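Local coordinates for ABC transporter substrate-binding protein-branched chain amino acid transport (Streptococcus pneumoniae, PDB 4GNR), which binds isoleucine and probably delivers branched-chain amino acids to an ABC transporter as its substrate-binding protein LivJ, at residues L285-V290 and E317-Q322. Numbering follows the deposited sequence.
Sequences LAYDSV and EGVTGQ
Asp288, on helix 281-297, holds the turn of the beta hairpin formed by strands 316-318 and 321-323 through three direct hydrogen bonds. Asp288 OD1 accepts from Val319 N at 2.8 Å through its syn lone pair. OD2 takes two donors from Thr320. Thr320 N lies 2.9 Å from Asp288 OD2 on the syn side, with an N-H...O angle of 163°. The hydroxyl Thr320 OG1 donates to Asp288 OD2 at 2.7 Å on the anti side. Both donors stand on one face of the carboxylate plane. With chi1 at 66°, Thr320 OG1 sits between its own backbone N and carbonyl carbon, where it reaches the same oxygen as the amide. Lys333 NZ also hydrogen-bonds OG1.

One water donates to Asp288 OD2 at 2.9 Å and to Gly321 O, which also accepts from Gly318 N within the hairpin. The hairpin turn is type I, from Gly318 to Gly321. Gly318 CA packs 3.4 Å from Asp288 OD1.

Apolar contacts flank the carboxylate. Val319 CG2 meets the Tyr287 ring obliquely, 3.4 Å from Tyr287 CD1; the two side chains cross at about a right angle. The Tyr287 hydroxyl is hydrogen-bonded to Glu37 OE1 of helix 21-40. Leu285 CD2 lies 4.0 Å from the Thr320 methyl CG2, and these side chains also cross at about a right angle.

The turn lies near the ligand pocket, with the Leu285 side chain about 7 Å from the bound isoleucine. The two successive turn amides and one hydroxyl share the buried carboxylate. These donors, with the water, would be expected to stabilise its negative charge and fix the hairpin tip against the helix.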
ATOM      1  N   LEU A 285       7.320  -2.867   2.079  1.00  4.97           N
ATOM      2  CA  LEU A 285       6.378  -3.538   2.979  1.00  4.87           C
ATOM      3  C   LEU A 285       6.328  -5.039   2.707  1.00  4.62           C
ATOM      4  O   LEU A 285       6.276  -5.829   3.647  1.00  4.92           O
ATOM      5  CB  LEU A 285       4.971  -2.941   2.857  1.00  5.13           C
ATOM      6  CG  LEU A 285       4.782  -1.567   3.516  1.00  6.14           C
ATOM      7  CD1 LEU A 285       3.513  -0.907   3.003  1.00  7.23           C
ATOM      8  CD2 LEU A 285       4.745  -1.665   5.048  1.00  7.23           C
ATOM      9  N   ALA A 286       6.344  -5.441   1.433  1.00  4.59           N
ATOM     10  CA  ALA A 286       6.261  -6.867   1.084  1.00  4.74           C
ATOM     11  C   ALA A 286       7.520  -7.630   1.521  1.00  4.73           C
ATOM     12  O   ALA A 286       7.442  -8.781   1.962  1.00  5.10           O
ATOM     13  CB  ALA A 286       6.006  -7.036  -0.389  1.00  5.71           C
ATOM     14  N   TYR A 287       8.678  -6.986   1.378  1.00  4.85           N
ATOM     15  CA  TYR A 287       9.953  -7.558   1.826  1.00  5.31           C
ATOM     16  C   TYR A 287       9.852  -7.851   3.335  1.00  5.09           C
ATOM     17  O   TYR A 287      10.205  -8.944   3.810  1.00  5.38           O
ATOM     18  CB  TYR A 287      11.065  -6.578   1.483  1.00  5.63           C
ATOM     19  CG  TYR A 287      12.461  -7.006   1.839  1.00  5.58           C
ATOM     20  CD1 TYR A 287      12.999  -6.707   3.076  1.00  7.10           C
ATOM     21  CD2 TYR A 287      13.277  -7.650   0.909  1.00  6.33           C
ATOM     22  CE1 TYR A 287      14.319  -7.037   3.387  1.00  8.33           C
ATOM     23  CE2 TYR A 287      14.600  -7.981   1.203  1.00  7.24           C
ATOM     24  CZ  TYR A 287      15.111  -7.665   2.441  1.00  7.89           C
ATOM     25  OH  TYR A 287      16.412  -7.929   2.776  1.00  9.80           O
ATOM     26  N   ASP A 288       9.375  -6.878   4.110  1.00  4.93           N
ATOM     27  CA  ASP A 288       9.182  -7.084   5.544  1.00  5.30           C
ATOM     28  C   ASP A 288       8.160  -8.191   5.827  1.00  4.77           C
ATOM     29  O   ASP A 288       8.363  -8.977   6.757  1.00  5.44           O
ATOM     30  CB  ASP A 288       8.785  -5.799   6.263  1.00  5.51           C
ATOM     31  CG  ASP A 288       9.962  -4.890   6.586  1.00  6.15           C
ATOM     32  OD1 ASP A 288      11.127  -5.268   6.356  1.00  7.12           O
ATOM     33  OD2 ASP A 288       9.679  -3.797   7.145  1.00  6.90           O
ATOM     34  N   SER A 289       7.065  -8.254   5.072  1.00  4.92           N
ATOM     35  CA  SER A 289       6.061  -9.294   5.299  1.00  5.06           C
ATOM     36  C   SER A 289       6.668 -10.691   5.143  1.00  4.82           C
ATOM     37  O   SER A 289       6.348 -11.595   5.930  1.00  5.32           O
ATOM     38  CB  SER A 289       4.849  -9.135   4.408  1.00  5.24           C
ATOM     39  OG  SER A 289       3.962  -8.101   4.821  1.00  6.71           O
ATOM     40  N   VAL A 290       7.511 -10.885   4.127  1.00  5.02           N
ATOM     41  CA  VAL A 290       8.164 -12.193   3.973  1.00  5.13           C
ATOM     42  C   VAL A 290       9.036 -12.508   5.189  1.00  5.40           C
ATOM     43  O   VAL A 290       9.016 -13.623   5.693  1.00  5.86           O
ATOM     44  CB  VAL A 290       8.955 -12.286   2.661  1.00  5.57           C
ATOM     45  CG1 VAL A 290       9.861 -13.514   2.660  1.00  6.66           C
ATOM     46  CG2 VAL A 290       8.015 -12.290   1.482  1.00  6.20           C
ATOM     47  N   GLU A 317      12.188  -5.624  13.652  1.00  9.29           N
ATOM     48  CA  GLU A 317      12.781  -4.438  13.024  1.00  9.36           C
ATOM     49  C   GLU A 317      13.073  -4.806  11.581  1.00  8.63           C
ATOM     50  O   GLU A 317      13.814  -5.748  11.306  1.00 10.79           O
ATOM     51  CB  GLU A 317      14.035  -4.003  13.736  1.00 11.62           C
ATOM     52  CG  GLU A 317      13.735  -3.475  15.143  1.00 14.86           C
ATOM     53  CD  GLU A 317      12.952  -2.147  15.189  1.00 17.72           C
ATOM     54  OE1 GLU A 317      12.778  -1.482  14.143  1.00 18.61           O
ATOM     55  OE2 GLU A 317      12.555  -1.731  16.304  1.00 23.47           O
ATOM     56  N   GLY A 318      12.500  -4.046  10.661  1.00  8.12           N
ATOM     57  CA  GLY A 318      12.666  -4.280   9.238  1.00  8.37           C
ATOM     58  C   GLY A 318      12.989  -3.021   8.467  1.00  7.32           C
ATOM     59  O   GLY A 318      13.381  -1.985   9.017  1.00  8.34           O
ATOM     60  N   VAL A 319      12.795  -3.132   7.168  0.50  7.38           N
ATOM     61  CA  VAL A 319      13.043  -2.059   6.224  0.50  7.58           C
ATOM     62  C   VAL A 319      12.144  -0.858   6.459  0.50  7.26           C
ATOM     63  O   VAL A 319      12.578   0.302   6.346  0.50  7.77           O
ATOM     64  CB  VAL A 319      12.819  -2.592   4.783  0.50  8.41           C
ATOM     65  CG1 VAL A 319      12.863  -1.467   3.761  0.50  9.12           C
ATOM     66  CG2 VAL A 319      13.840  -3.682   4.465  0.50  9.61           C
ATOM     67  N   THR A 320      10.912  -1.150   6.866  1.00  6.62           N
ATOM     68  CA  THR A 320       9.875  -0.134   7.124  1.00  6.84           C
ATOM     69  C   THR A 320       9.737   0.115   8.632  1.00  7.21           C
ATOM     70  O   THR A 320       8.650   0.398   9.149  1.00  8.79           O
ATOM     71  CB  THR A 320       8.515  -0.506   6.490  1.00  6.97           C
ATOM     72  OG1 THR A 320       7.965  -1.674   7.092  1.00  7.11           O
ATOM     73  CG2 THR A 320       8.644  -0.695   4.983  1.00  7.94           C
ATOM     74  N   GLY A 321      10.844   0.032   9.350  1.00  8.29           N
ATOM     75  CA  GLY A 321      10.829   0.257  10.781  1.00  8.65           C
ATOM     76  C   GLY A 321      10.296  -0.938  11.528  1.00  7.97           C
ATOM     77  O   GLY A 321      10.408  -2.090  11.097  1.00  8.51           O
ATOM     78  N   GLN A 322       9.680  -0.662  12.661  1.00  8.44           N
ATOM     79  CA  GLN A 322       9.202  -1.739  13.475  1.00  8.97           C
ATOM     80  C   GLN A 322       7.851  -2.292  12.989  1.00  7.94           C
ATOM     81  O   GLN A 322       7.050  -1.588  12.354  1.00  8.85           O
ATOM     82  CB  GLN A 322       8.997  -1.244  14.934  1.00 10.34           C
ATOM     83  CG  GLN A 322       8.810  -2.337  15.972  1.00 14.63           C
ATOM     84  CD  GLN A 322       8.513  -1.801  17.371  1.00 19.19           C
ATOM     85  OE1 GLN A 322       7.639  -0.948  17.554  1.00 24.91           O
ATOM     86  NE2 GLN A 322       9.166  -2.373  18.374  1.00 22.94           N
TER
HETATM   87  O   HOH W   1       8.550  -3.690   9.786  1.00  7.36           O